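Local coordinates for aluminum resistance protein (Clostridium novyi, PDB 3I16) that probably acts as a pyridoxal-5'-phosphate-dependent carbon-sulfur lyase of the methionine gamma-lyase family, with an inferred part in aluminum resistance, at residues D17-L22 with G417-L422; F109-P114 with I264-Y269; L194-I199 with K228-V233; G307-S312 with E328-I333. All blocks are in the same frame, centred on the assembly; numbering follows the deposited sequence.

Interaction 1 (D17-L22 with G417-L422); sequences DRVLKL and GILIAL
Val-19 reaches from helix 17-54 to Leu-419 and Leu-422, which lie one turn apart on helix 411-425. Its CB is directed at the partner helix and sends out two methyls. CG1, anti to the backbone N (chi1 167°), lies 3.8 Å from Leu-419 CD2 and equally near the carbonyl oxygen of Leu-419. CG2, beside the backbone N, stands 4.0 Å from Leu-422 CG, with the Leu-422 CD2 methyl only slightly farther off; the two side chains slide past each other in opposite directions. The short helical segments run closer to antiparallel than parallel, at 139° with axes 10.0 Å apart. In this PLP-dependent transferase-type fold the first long helix and the last helix of the chain meet here, bringing the two ends of the chain together; helix 287-318 adds Leu-317, Ile-314 and Met-315 to the same apolar cluster. On one flank Leu-22 crosses Leu-422 at about a right angle, its CD1 4.1 Å from Leu-422 CD2. On the other, Leu-20 starts away from the partner, yet its CD2 returns to within 4.3 Å of Leu-419 CD1, and Leu-10 of helix 4-11 packs on both leucines.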
loop_
_atom_site.group_PDB
_atom_site.type_symbol
_atom_site.label_atom_id
_atom_site.label_comp_id
_atom_site.label_asym_id
_atom_site.label_seq_id
_atom_site.Cartn_x
_atom_site.Cartn_y
_atom_site.Cartn_z
ATOM N N ASP B 17 -29.043 9.480 -33.868
ATOM C CA ASP B 17 -30.432 9.603 -33.410
ATOM C C ASP B 17 -31.178 8.276 -33.360
ATOM O O ASP B 17 -32.027 8.090 -32.523
ATOM C CB ASP B 17 -31.199 10.563 -34.319
ATOM C CG ASP B 17 -30.736 11.988 -34.171
ATOM O OD1 ASP B 17 -30.226 12.338 -33.076
ATOM O OD2 ASP B 17 -30.894 12.750 -35.148
ATOM N N ARG B 18 -30.877 7.357 -34.274
ATOM C CA ARG B 18 -31.546 6.048 -34.256
ATOM C C ARG B 18 -31.248 5.324 -32.957
ATOM O O ARG B 18 -32.144 4.742 -32.341
ATOM C CB ARG B 18 -31.108 5.222 -35.456
ATOM C CG ARG B 18 -31.663 3.811 -35.553
ATOM C CD ARG B 18 -31.314 3.252 -36.966
ATOM N NE ARG B 18 -32.129 2.090 -37.310
ATOM C CZ ARG B 18 -32.266 1.579 -38.541
ATOM N NH1 ARG B 18 -31.638 2.092 -39.596
ATOM N NH2 ARG B 18 -33.064 0.536 -38.725
ATOM N N VAL B 19 -29.987 5.365 -32.542
ATOM C CA VAL B 19 -29.589 4.732 -31.280
ATOM C C VAL B 19 -30.190 5.452 -30.071
ATOM O O VAL B 19 -30.681 4.797 -29.162
ATOM C CB VAL B 19 -28.060 4.583 -31.164
ATOM C CG1 VAL B 19 -27.652 4.216 -29.747
ATOM C CG2 VAL B 19 -27.615 3.522 -32.146
ATOM N N LEU B 20 -30.212 6.786 -30.093
ATOM C CA LEU B 20 -30.803 7.546 -28.985
ATOM C C LEU B 20 -32.262 7.229 -28.829
ATOM O O LEU B 20 -32.724 7.077 -27.706
ATOM C CB LEU B 20 -30.604 9.051 -29.142
ATOM C CG LEU B 20 -29.174 9.559 -28.973
ATOM C CD1 LEU B 20 -29.053 11.026 -29.429
ATOM C CD2 LEU B 20 -28.691 9.356 -27.506
ATOM N N LYS B 21 -32.986 7.121 -29.943
ATOM C CA LYS B 21 -34.417 6.795 -29.900
ATOM C C LYS B 21 -34.650 5.363 -29.423
ATOM O O LYS B 21 -35.610 5.095 -28.688
ATOM C CB LYS B 21 -35.099 7.069 -31.259
ATOM C CG LYS B 21 -36.553 6.588 -31.371
ATOM C CD LYS B 21 -37.586 7.516 -30.694
ATOM C CE LYS B 21 -37.891 8.734 -31.555
ATOM N N LEU B 22 -33.796 4.437 -29.854
ATOM C CA LEU B 22 -33.863 3.054 -29.369
ATOM C C LEU B 22 -33.675 3.057 -27.861
ATOM O O LEU B 22 -34.382 2.335 -27.161
ATOM C CB LEU B 22 -32.814 2.143 -30.022
ATOM C CG LEU B 22 -33.104 1.649 -31.435
ATOM C CD1 LEU B 22 -31.787 1.203 -32.069
ATOM C CD2 LEU B 22 -34.164 0.532 -31.425
ATOM N N GLY B 417 -21.732 3.267 -22.368
ATOM C CA GLY B 417 -20.994 2.240 -23.111
ATOM C C GLY B 417 -21.823 1.460 -24.117
ATOM O O GLY B 417 -21.363 1.189 -25.225
ATOM N N ILE B 418 -23.051 1.127 -23.729
ATOM C CA ILE B 418 -23.968 0.383 -24.580
ATOM C C ILE B 418 -24.306 1.243 -25.792
ATOM O O ILE B 418 -24.297 0.767 -26.924
ATOM C CB ILE B 418 -25.242 -0.050 -23.790
ATOM C CG1 ILE B 418 -24.895 -1.153 -22.758
ATOM C CG2 ILE B 418 -26.264 -0.607 -24.703
ATOM C CD1 ILE B 418 -25.946 -1.319 -21.636
ATOM N N LEU B 419 -24.558 2.524 -25.561
ATOM C CA LEU B 419 -24.879 3.447 -26.659
ATOM C C LEU B 419 -23.713 3.598 -27.667
ATOM O O LEU B 419 -23.947 3.621 -28.886
ATOM C CB LEU B 419 -25.312 4.816 -26.114
ATOM C CG LEU B 419 -26.618 4.878 -25.263
ATOM C CD1 LEU B 419 -26.985 6.324 -24.947
ATOM C CD2 LEU B 419 -27.775 4.196 -25.944
ATOM N N ILE B 420 -22.493 3.745 -27.142
ATOM C CA ILE B 420 -21.274 3.848 -27.931
ATOM C C ILE B 420 -21.132 2.585 -28.786
ATOM O O ILE B 420 -21.015 2.677 -30.006
ATOM C CB ILE B 420 -20.000 4.051 -27.012
ATOM C CG1 ILE B 420 -20.028 5.437 -26.354
ATOM C CG2 ILE B 420 -18.695 3.904 -27.829
ATOM C CD1 ILE B 420 -19.018 5.635 -25.214
ATOM N N ALA B 421 -21.239 1.420 -28.143
ATOM C CA ALA B 421 -21.082 0.139 -28.820
ATOM C C ALA B 421 -22.156 -0.098 -29.888
ATOM O O ALA B 421 -21.847 -0.426 -31.038
ATOM C CB ALA B 421 -21.068 -1.009 -27.786
ATOM N N LEU B 422 -23.416 0.108 -29.534
ATOM C CA LEU B 422 -24.481 -0.074 -30.504
ATOM C C LEU B 422 -24.356 0.876 -31.669
ATOM O O LEU B 422 -24.677 0.503 -32.815
ATOM C CB LEU B 422 -25.873 0.054 -29.845
ATOM C CG LEU B 422 -27.089 -0.183 -30.750
ATOM C CD1 LEU B 422 -27.075 -1.565 -31.354
ATOM C CD2 LEU B 422 -28.410 0.041 -29.960
#

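Interaction 2 (F109-P114 with I264-Y269); sequences FGNLRP and IEKTSY. With EDO (1,2-ethanediol), chain S; EDO (1,2-ethanediol), chain O.
Lys-266, Asn-111 and Gly-110 carry the contact between the end of helix 100-111 and helix 261-271, packed beside the large mixed sheet of this PLP-dependent transferase-type fold, where Asn-111 and Thr-267 rest on Leu-237 of strand 237-241. Gly-110 CA lies 4.2 Å from Thr-267 CA, a backbone approach that leaves no room for a CB on this side. Lys-266 places its CB 3.3 Å from Gly-110 O and then runs extended beyond CG, its CD 3.7 Å from Asn-111 OD1. Its NZ donates to two waters: one passes a hydrogen bond on to Asn-111 OD1, the other bonds Asn-111 O weakly. Asn-111 ND2 bonds back to Ala-107 O. Arg-113 NH1 is shared between Gly-110 O and Leu-112 O, 2.9 Å from each and well above both carbonyl planes. Bent at chi2 (-74°), Arg-113 turns CD back toward the helix end, and NH2, weakly tied to Gly-110 O, bonds Asn-140 O of the second subunit. Arg-113 NH2 and Lys-266 NZ stay 5.2 Å apart. Carbonyl oxygens, waters and Asp-262 OD2, in a long, weak ion pair with NZ, probably temper the repulsion, while direct contact falls to the backbone, the lysine methylenes and the Asn-111 amide.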
loop_
_atom_site.group_PDB
_atom_site.type_symbol
_atom_site.label_atom_id
_atom_site.label_comp_id
_atom_site.label_asym_id
_atom_site.label_seq_id
_atom_site.Cartn_x
_atom_site.Cartn_y
_atom_site.Cartn_z
ATOM N N PHE B 109 -10.651 -29.589 -4.485
ATOM C CA PHE B 109 -9.500 -30.319 -3.944
ATOM C C PHE B 109 -9.575 -30.408 -2.424
ATOM O O PHE B 109 -9.165 -31.412 -1.831
ATOM C CB PHE B 109 -8.169 -29.676 -4.320
ATOM C CG PHE B 109 -7.672 -30.032 -5.706
ATOM C CD1 PHE B 109 -7.022 -31.226 -5.942
ATOM C CD2 PHE B 109 -7.807 -29.135 -6.750
ATOM C CE1 PHE B 109 -6.534 -31.530 -7.196
ATOM C CE2 PHE B 109 -7.333 -29.434 -8.003
ATOM C CZ PHE B 109 -6.707 -30.631 -8.230
ATOM N N GLY B 110 -10.087 -29.354 -1.793
ATOM C CA GLY B 110 -10.193 -29.339 -0.342
ATOM C C GLY B 110 -11.173 -30.379 0.183
ATOM O O GLY B 110 -10.903 -31.036 1.202
ATOM N N ASN B 111 -12.279 -30.563 -0.538
ATOM C CA ASN B 111 -13.341 -31.459 -0.084
ATOM C C ASN B 111 -13.449 -32.851 -0.712
ATOM O O ASN B 111 -14.317 -33.622 -0.294
ATOM C CB ASN B 111 -14.694 -30.722 -0.132
ATOM C CG ASN B 111 -14.788 -29.632 0.926
ATOM O OD1 ASN B 111 -15.222 -29.895 2.052
ATOM N ND2 ASN B 111 -14.314 -28.421 0.597
ATOM N N LEU B 112 -12.563 -33.193 -1.656
ATOM C CA LEU B 112 -12.600 -34.504 -2.325
ATOM C C LEU B 112 -11.301 -35.267 -2.060
ATOM O O LEU B 112 -10.247 -34.665 -1.896
ATOM C CB LEU B 112 -12.836 -34.341 -3.835
ATOM C CG LEU B 112 -14.229 -33.875 -4.267
ATOM C CD1 LEU B 112 -14.150 -33.270 -5.667
ATOM C CD2 LEU B 112 -15.287 -35.028 -4.190
ATOM N N ARG B 113 -11.416 -36.591 -1.975
ATOM C CA ARG B 113 -10.298 -37.490 -1.702
ATOM C C ARG B 113 -10.309 -38.640 -2.695
ATOM O O ARG B 113 -11.352 -38.927 -3.313
ATOM C CB ARG B 113 -10.400 -38.038 -0.275
ATOM C CG ARG B 113 -10.405 -36.964 0.817
ATOM C CD ARG B 113 -8.986 -36.358 0.996
ATOM N NE ARG B 113 -9.020 -35.353 2.044
ATOM C CZ ARG B 113 -9.246 -34.051 1.888
ATOM N NH1 ARG B 113 -9.414 -33.493 0.679
ATOM N NH2 ARG B 113 -9.274 -33.285 2.974
ATOM N N PRO B 114 -9.160 -39.320 -2.856
ATOM C CA PRO B 114 -9.151 -40.413 -3.821
ATOM C C PRO B 114 -10.313 -41.387 -3.627
ATOM O O PRO B 114 -10.658 -41.730 -2.499
ATOM C CB PRO B 114 -7.804 -41.085 -3.586
ATOM C CG PRO B 114 -6.928 -39.991 -3.048
ATOM C CD PRO B 114 -7.835 -39.102 -2.251
ATOM N N ILE B 264 -15.172 -25.302 4.952
ATOM C CA ILE B 264 -14.317 -24.118 4.872
ATOM C C ILE B 264 -12.922 -24.474 5.361
ATOM O O ILE B 264 -11.935 -24.105 4.714
ATOM C CB ILE B 264 -14.917 -22.932 5.635
ATOM C CG1 ILE B 264 -16.168 -22.400 4.889
ATOM C CG2 ILE B 264 -13.890 -21.819 5.799
ATOM C CD1 ILE B 264 -15.898 -21.640 3.562
ATOM N N GLU B 265 -12.825 -25.214 6.472
ATOM C CA GLU B 265 -11.505 -25.633 6.941
ATOM C C GLU B 265 -10.779 -26.467 5.891
ATOM O O GLU B 265 -9.605 -26.202 5.601
ATOM C CB GLU B 265 -11.569 -26.366 8.282
ATOM C CG GLU B 265 -11.804 -25.407 9.442
ATOM C CD GLU B 265 -12.070 -26.112 10.756
ATOM O OE1 GLU B 265 -12.155 -27.350 10.754
ATOM O OE2 GLU B 265 -12.235 -25.416 11.782
ATOM N N LYS B 266 -11.474 -27.452 5.323
ATOM C CA LYS B 266 -10.878 -28.307 4.290
ATOM C C LYS B 266 -10.404 -27.506 3.061
ATOM O O LYS B 266 -9.373 -27.832 2.478
ATOM C CB LYS B 266 -11.844 -29.412 3.865
ATOM C CG LYS B 266 -11.982 -30.521 4.888
ATOM C CD LYS B 266 -12.907 -31.595 4.350
ATOM C CE LYS B 266 -13.124 -32.738 5.315
ATOM N NZ LYS B 266 -14.198 -33.648 4.755
ATOM N N THR B 267 -11.180 -26.502 2.645
ATOM C CA THR B 267 -10.756 -25.625 1.554
ATOM C C THR B 267 -9.476 -24.860 1.948
ATOM O O THR B 267 -8.533 -24.788 1.152
ATOM C CB THR B 267 -11.842 -24.602 1.175
ATOM O OG1 THR B 267 -13.044 -25.288 0.814
ATOM C CG2 THR B 267 -11.368 -23.739 -0.003
ATOM N N SER B 268 -9.431 -24.342 3.190
ATOM C CA SER B 268 -8.257 -23.605 3.676
ATOM C C SER B 268 -6.953 -24.412 3.606
ATOM O O SER B 268 -5.905 -23.844 3.332
ATOM C CB SER B 268 -8.449 -23.042 5.102
ATOM O OG SER B 268 -8.351 -24.021 6.127
ATOM N N TYR B 269 -7.010 -25.720 3.856
ATOM C CA TYR B 269 -5.810 -26.561 3.776
ATOM C C TYR B 269 -5.288 -26.785 2.351
ATOM O O TYR B 269 -4.135 -27.198 2.166
ATOM C CB TYR B 269 -6.031 -27.892 4.475
ATOM C CG TYR B 269 -6.344 -27.744 5.935
ATOM C CD1 TYR B 269 -5.505 -27.007 6.775
ATOM C CD2 TYR B 269 -7.467 -28.358 6.489
ATOM C CE1 TYR B 269 -5.773 -26.880 8.107
ATOM C CE2 TYR B 269 -7.744 -28.236 7.830
ATOM C CZ TYR B 269 -6.887 -27.511 8.632
ATOM O OH TYR B 269 -7.151 -27.378 9.961
HETATM C C1 EDO S . -5.235 -30.166 0.999
HETATM O O1 EDO S . -4.056 -30.872 0.608
HETATM C C2 EDO S . -6.504 -30.813 0.446
HETATM O O2 EDO S . -6.720 -30.589 -0.962
HETATM C C1 EDO O . -10.694 -31.515 8.231
HETATM O O1 EDO O . -10.010 -31.909 9.421
HETATM C C2 EDO O . -11.292 -30.126 8.410
HETATM O O2 EDO O . -11.084 -29.645 9.742
HETATM O O HOH W 1 -8.551 -30.685 3.226
HETATM O O HOH W 2 -16.297 -32.063 3.320
HETATM O O HOH W 3 -13.099 -34.737 2.476
#

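Interaction 3 (L194-I199 with K228-V233); sequences LLIEDI and KEPTDV. With EDO (1,2-ethanediol), chain N.
Ile-196, in the first turn of helix 196-209, has its CA 6.2 Å from that of Pro-230, which opens the 3-10 turn 230-232. Its CB is directed toward the loop. The CD1 methyl lies against the backbone joining Lys-228, Glu-229 and Pro-230, 3.6 Å from Lys-228 O, and against the proline ring, 3.9 Å from Pro-230 CD. The other branch, anti to the backbone N, puts Ile-196 CG2 3.6 Å from Val-233 CG1. One turn on, Ile-199 meets the same pair: its CD1 comes within 4.0 Å of Pro-230 CG, and its CG2 meets Val-233 CG2, the two side chains crossing at about a right angle. Each segment also has a side-chain bond of its own. Leu-195, the N-cap residue, gives its N to Asp-198 OD2 at 2.9 Å, while Glu-229 N bonds the anti lone pair of Asp-232 OD2 at 2.9 Å. Glu-229 CB is directed away from the helix, and its carboxylate makes a salt bridge with Arg-184 and accepts from Phe-224 N. The contact joins the N-terminal end of helix 196-209 to the loop between strands 214-218 and 237-241 of the large sheet, where Pro-230 also rests on Ile-238.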
loop_
_atom_site.group_PDB
_atom_site.type_symbol
_atom_site.label_atom_id
_atom_site.label_comp_id
_atom_site.label_asym_id
_atom_site.label_seq_id
_atom_site.Cartn_x
_atom_site.Cartn_y
_atom_site.Cartn_z
ATOM N N LEU B 194 -29.385 -20.138 -13.072
ATOM C CA LEU B 194 -30.267 -20.809 -12.101
ATOM C C LEU B 194 -30.743 -19.874 -11.016
ATOM O O LEU B 194 -29.949 -19.204 -10.373
ATOM C CB LEU B 194 -29.603 -21.994 -11.393
ATOM C CG LEU B 194 -29.281 -23.261 -12.154
ATOM C CD1 LEU B 194 -29.050 -24.342 -11.112
ATOM C CD2 LEU B 194 -30.391 -23.673 -13.073
ATOM N N LEU B 195 -32.049 -19.863 -10.793
ATOM C CA LEU B 195 -32.624 -19.061 -9.752
ATOM C C LEU B 195 -32.385 -19.765 -8.403
ATOM O O LEU B 195 -32.098 -20.960 -8.351
ATOM C CB LEU B 195 -34.112 -18.894 -9.994
ATOM C CG LEU B 195 -34.558 -18.223 -11.309
ATOM C CD1 LEU B 195 -36.067 -18.327 -11.479
ATOM C CD2 LEU B 195 -34.126 -16.782 -11.381
ATOM N N ILE B 196 -32.526 -19.025 -7.316
ATOM C CA ILE B 196 -32.384 -19.594 -5.976
ATOM C C ILE B 196 -33.360 -20.762 -5.767
ATOM O O ILE B 196 -33.001 -21.753 -5.100
ATOM C CB ILE B 196 -32.592 -18.524 -4.868
ATOM C CG1 ILE B 196 -31.459 -17.490 -4.883
ATOM C CG2 ILE B 196 -32.773 -19.200 -3.470
ATOM C CD1 ILE B 196 -30.030 -18.029 -4.573
ATOM N N GLU B 197 -34.579 -20.660 -6.322
ATOM C CA GLU B 197 -35.565 -21.752 -6.215
ATOM C C GLU B 197 -35.114 -23.008 -6.959
ATOM O O GLU B 197 -35.399 -24.123 -6.512
ATOM C CB GLU B 197 -36.971 -21.333 -6.685
ATOM C CG GLU B 197 -37.090 -21.099 -8.193
ATOM C CD GLU B 197 -38.506 -20.824 -8.667
ATOM O OE1 GLU B 197 -39.345 -20.370 -7.862
ATOM O OE2 GLU B 197 -38.770 -21.061 -9.872
ATOM N N ASP B 198 -34.425 -22.833 -8.092
ATOM C CA ASP B 198 -33.888 -23.971 -8.861
ATOM C C ASP B 198 -32.764 -24.618 -8.063
ATOM O O ASP B 198 -32.615 -25.828 -8.055
ATOM C CB ASP B 198 -33.319 -23.536 -10.219
ATOM C CG ASP B 198 -34.358 -22.834 -11.134
ATOM O OD1 ASP B 198 -35.499 -23.299 -11.247
ATOM O OD2 ASP B 198 -34.000 -21.816 -11.769
ATOM N N ILE B 199 -31.953 -23.799 -7.402
ATOM C CA ILE B 199 -30.861 -24.307 -6.593
ATOM C C ILE B 199 -31.428 -25.102 -5.422
ATOM O O ILE B 199 -30.946 -26.195 -5.133
ATOM C CB ILE B 199 -29.921 -23.185 -6.114
ATOM C CG1 ILE B 199 -29.152 -22.624 -7.322
ATOM C CG2 ILE B 199 -28.949 -23.733 -5.046
ATOM C CD1 ILE B 199 -28.386 -21.310 -7.088
ATOM N N LYS B 228 -32.049 -13.863 -1.005
ATOM C CA LYS B 228 -31.423 -15.099 -0.541
ATOM C C LYS B 228 -30.198 -15.459 -1.384
ATOM O O LYS B 228 -30.071 -15.052 -2.541
ATOM C CB LYS B 228 -32.409 -16.273 -0.622
ATOM C CG LYS B 228 -33.576 -16.192 0.336
ATOM C CD LYS B 228 -34.334 -17.513 0.390
ATOM C CE LYS B 228 -35.366 -17.504 1.496
ATOM N NZ LYS B 228 -36.315 -16.392 1.309
ATOM N N GLU B 229 -29.312 -16.243 -0.791
ATOM C CA GLU B 229 -28.140 -16.786 -1.481
ATOM C C GLU B 229 -28.282 -18.323 -1.425
ATOM O O GLU B 229 -29.170 -18.849 -0.736
ATOM C CB GLU B 229 -26.863 -16.290 -0.826
ATOM C CG GLU B 229 -26.630 -14.770 -0.993
ATOM C CD GLU B 229 -26.364 -14.334 -2.432
ATOM O OE1 GLU B 229 -25.808 -15.130 -3.209
ATOM O OE2 GLU B 229 -26.683 -13.165 -2.778
ATOM N N PRO B 230 -27.424 -19.053 -2.152
ATOM C CA PRO B 230 -27.600 -20.510 -2.154
ATOM C C PRO B 230 -27.452 -21.140 -0.776
ATOM O O PRO B 230 -28.032 -22.194 -0.530
ATOM C CB PRO B 230 -26.507 -20.999 -3.095
ATOM C CG PRO B 230 -26.270 -19.856 -4.010
ATOM C CD PRO B 230 -26.429 -18.624 -3.146
ATOM N N THR B 231 -26.706 -20.493 0.112
ATOM C CA THR B 231 -26.512 -20.986 1.468
ATOM C C THR B 231 -27.802 -20.867 2.309
ATOM O O THR B 231 -27.908 -21.490 3.357
ATOM C CB THR B 231 -25.345 -20.231 2.147
ATOM O OG1 THR B 231 -25.512 -18.825 1.919
ATOM C CG2 THR B 231 -23.994 -20.664 1.544
ATOM N N ASP B 232 -28.762 -20.062 1.861
ATOM C CA ASP B 232 -30.045 -19.918 2.528
ATOM C C ASP B 232 -31.001 -21.016 2.059
ATOM O O ASP B 232 -32.074 -21.163 2.635
ATOM C CB ASP B 232 -30.664 -18.531 2.254
ATOM C CG ASP B 232 -29.840 -17.403 2.817
ATOM O OD1 ASP B 232 -29.550 -17.459 4.024
ATOM O OD2 ASP B 232 -29.466 -16.469 2.062
ATOM N N VAL B 233 -30.646 -21.769 1.011
ATOM C CA VAL B 233 -31.513 -22.863 0.542
ATOM C C VAL B 233 -30.819 -24.235 0.572
ATOM O O VAL B 233 -31.143 -25.129 -0.228
ATOM C CB VAL B 233 -32.197 -22.549 -0.837
ATOM C CG1 VAL B 233 -33.168 -21.365 -0.669
ATOM C CG2 VAL B 233 -31.193 -22.272 -1.947
HETATM C C1 EDO N . -33.126 -21.812 -15.100
HETATM O O1 EDO N . -33.918 -22.191 -16.227
HETATM C C2 EDO N . -33.689 -20.520 -14.531
HETATM O O2 EDO N . -35.021 -20.716 -14.055
#

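Interaction 4 (G307-S312 with E328-I333); sequences GAILCS and EKRSDI
Arg-330 NH1 bonds Gln-335 OE1 while Ala-308 CB sits 3.7 Å from it, approaching the guanidinium obliquely; NH2 gives a weak bond to Lys-325 O. In this PLP-dependent transferase-type fold, the long helix 287-318 here meets the loop that joins strands 321-323 and 335-338 of the smaller, antiparallel sheet. The arginine chain is extended from CG to NE, with CD anti to CA (chi2 164°), and brings its flat end across the helix surface. Ile-309 CG1 sits over one guanidinium face, 3.6 Å above the plane and offset toward the rim, 3.6 Å from NE. Ser-312 comes at the edge: its CB is 3.5 Å from NH2, and its OG lies in the guanidinium plane while bonding Pro-324 O. The partly exposed guanidinium thus has aliphatic carbon over one face and amide or carbonyl oxygens at NH1 and, weakly, at NH2. Behind it, Ile-309 also packs on Ile-30, Phe-34 and Leu-37 of helix 17-54. The side chain of Ile-333 lies about 9 Å from the bound pyridoxal-5'-phosphate, and its carbonyl oxygen rests 3.5 Å from Ala-308 CB.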
loop_
_atom_site.group_PDB
_atom_site.type_symbol
_atom_site.label_atom_id
_atom_site.label_comp_id
_atom_site.label_asym_id
_atom_site.label_seq_id
_atom_site.Cartn_x
_atom_site.Cartn_y
_atom_site.Cartn_z
ATOM N N GLY B 307 -27.944 -2.221 -16.051
ATOM C CA GLY B 307 -27.245 -2.139 -17.332
ATOM C C GLY B 307 -27.533 -3.345 -18.224
ATOM O O GLY B 307 -27.723 -3.189 -19.429
ATOM N N ALA B 308 -27.552 -4.544 -17.635
ATOM C CA ALA B 308 -27.862 -5.774 -18.370
ATOM C C ALA B 308 -29.280 -5.748 -18.948
ATOM O O ALA B 308 -29.503 -6.133 -20.103
ATOM C CB ALA B 308 -27.680 -7.013 -17.461
ATOM N N ILE B 309 -30.232 -5.271 -18.144
ATOM C CA ILE B 309 -31.632 -5.213 -18.563
ATOM C C ILE B 309 -31.799 -4.210 -19.708
ATOM O O ILE B 309 -32.485 -4.492 -20.693
ATOM C CB ILE B 309 -32.568 -4.868 -17.364
ATOM C CG1 ILE B 309 -32.469 -5.982 -16.291
ATOM C CG2 ILE B 309 -33.974 -4.701 -17.848
ATOM C CD1 ILE B 309 -33.107 -5.659 -14.929
ATOM N N LEU B 310 -31.174 -3.044 -19.579
ATOM C CA LEU B 310 -31.195 -2.054 -20.656
ATOM C C LEU B 310 -30.569 -2.645 -21.939
ATOM O O LEU B 310 -31.083 -2.447 -23.021
ATOM C CB LEU B 310 -30.431 -0.807 -20.264
ATOM C CG LEU B 310 -30.072 0.187 -21.379
ATOM C CD1 LEU B 310 -31.323 0.784 -21.975
ATOM C CD2 LEU B 310 -29.131 1.269 -20.801
ATOM N N CYS B 311 -29.420 -3.306 -21.789
ATOM C CA CYS B 311 -28.747 -3.919 -22.920
ATOM C C CYS B 311 -29.704 -4.910 -23.573
ATOM O O CYS B 311 -29.881 -4.871 -24.767
ATOM C CB CYS B 311 -27.474 -4.625 -22.468
ATOM S SG CYS B 311 -26.585 -5.409 -23.844
ATOM N N SER B 312 -30.350 -5.761 -22.775
ATOM C CA SER B 312 -31.307 -6.730 -23.307
ATOM C C SER B 312 -32.373 -6.070 -24.191
ATOM O O SER B 312 -32.588 -6.465 -25.368
ATOM C CB SER B 312 -31.992 -7.466 -22.152
ATOM O OG SER B 312 -32.976 -8.385 -22.593
ATOM N N GLU B 328 -37.391 -11.075 -17.685
ATOM C CA GLU B 328 -37.252 -12.366 -17.034
ATOM C C GLU B 328 -36.532 -12.194 -15.715
ATOM O O GLU B 328 -35.766 -11.258 -15.548
ATOM C CB GLU B 328 -36.461 -13.326 -17.900
ATOM C CG GLU B 328 -37.015 -13.436 -19.284
ATOM C CD GLU B 328 -36.482 -14.633 -20.000
ATOM O OE1 GLU B 328 -36.894 -15.768 -19.652
ATOM O OE2 GLU B 328 -35.684 -14.434 -20.931
ATOM N N LYS B 329 -36.775 -13.114 -14.791
ATOM C CA LYS B 329 -36.147 -13.110 -13.473
ATOM C C LYS B 329 -34.674 -13.518 -13.675
ATOM O O LYS B 329 -34.402 -14.543 -14.289
ATOM C CB LYS B 329 -36.875 -14.119 -12.579
ATOM C CG LYS B 329 -36.847 -13.848 -11.086
ATOM C CD LYS B 329 -37.560 -14.984 -10.346
ATOM C CE LYS B 329 -38.903 -15.277 -10.970
ATOM N NZ LYS B 329 -39.473 -16.584 -10.532
ATOM N N ARG B 330 -33.749 -12.723 -13.156
ATOM C CA ARG B 330 -32.319 -12.950 -13.307
ATOM C C ARG B 330 -31.630 -13.457 -12.062
ATOM O O ARG B 330 -31.988 -13.059 -10.963
ATOM C CB ARG B 330 -31.669 -11.650 -13.752
ATOM C CG ARG B 330 -32.130 -11.267 -15.143
ATOM C CD ARG B 330 -31.837 -9.838 -15.487
ATOM N NE ARG B 330 -32.325 -9.529 -16.837
ATOM C CZ ARG B 330 -31.597 -9.429 -17.952
ATOM N NH1 ARG B 330 -30.279 -9.573 -17.956
ATOM N NH2 ARG B 330 -32.209 -9.154 -19.107
ATOM N N SER B 331 -30.661 -14.349 -12.245
ATOM C CA SER B 331 -29.874 -14.887 -11.126
ATOM C C SER B 331 -28.397 -14.546 -11.269
ATOM O O SER B 331 -27.567 -15.032 -10.495
ATOM C CB SER B 331 -30.077 -16.392 -10.986
ATOM O OG SER B 331 -29.887 -16.805 -9.626
ATOM N N ASP B 332 -28.072 -13.693 -12.241
ATOM C CA ASP B 332 -26.708 -13.171 -12.418
ATOM C C ASP B 332 -26.768 -11.847 -13.199
ATOM O O ASP B 332 -27.836 -11.435 -13.671
ATOM C CB ASP B 332 -25.754 -14.209 -13.043
ATOM C CG ASP B 332 -25.994 -14.445 -14.532
ATOM O OD1 ASP B 332 -26.587 -13.587 -15.218
ATOM O OD2 ASP B 332 -25.561 -15.499 -15.039
ATOM N N ILE B 333 -25.630 -11.188 -13.355
ATOM C CA ILE B 333 -25.592 -9.891 -14.034
ATOM C C ILE B 333 -25.276 -9.956 -15.524
ATOM O O ILE B 333 -25.097 -8.922 -16.160
ATOM C CB ILE B 333 -24.586 -8.906 -13.344
ATOM C CG1 ILE B 333 -23.134 -9.402 -13.432
ATOM C CG2 ILE B 333 -25.001 -8.661 -11.892
ATOM C CD1 ILE B 333 -22.092 -8.319 -13.128
#

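How the interactions relate
From the N terminus, 17-22 opens interaction 1, whose loop closes only at 417-422 and so encloses the other three. Within it, 109-114 opens interaction 2, closed by 264-269; interaction 3 (194-199 with 228-233) is nested inside that loop. Interaction 4 follows in series, closing a short loop between 307-312 and 328-333. None cross. Interactions 2 and 3 join helices and loops packed about the large mixed sheet, with nearest atoms about 8 Å apart. Interactions 1 and 4 lie on the other part of the fold and touch where Ile-418 CD1 packs on Gly-307 and Cys-311. Interactions 3 and 4 meet through Ser-331 OG and Leu-194 O, linking the two parts.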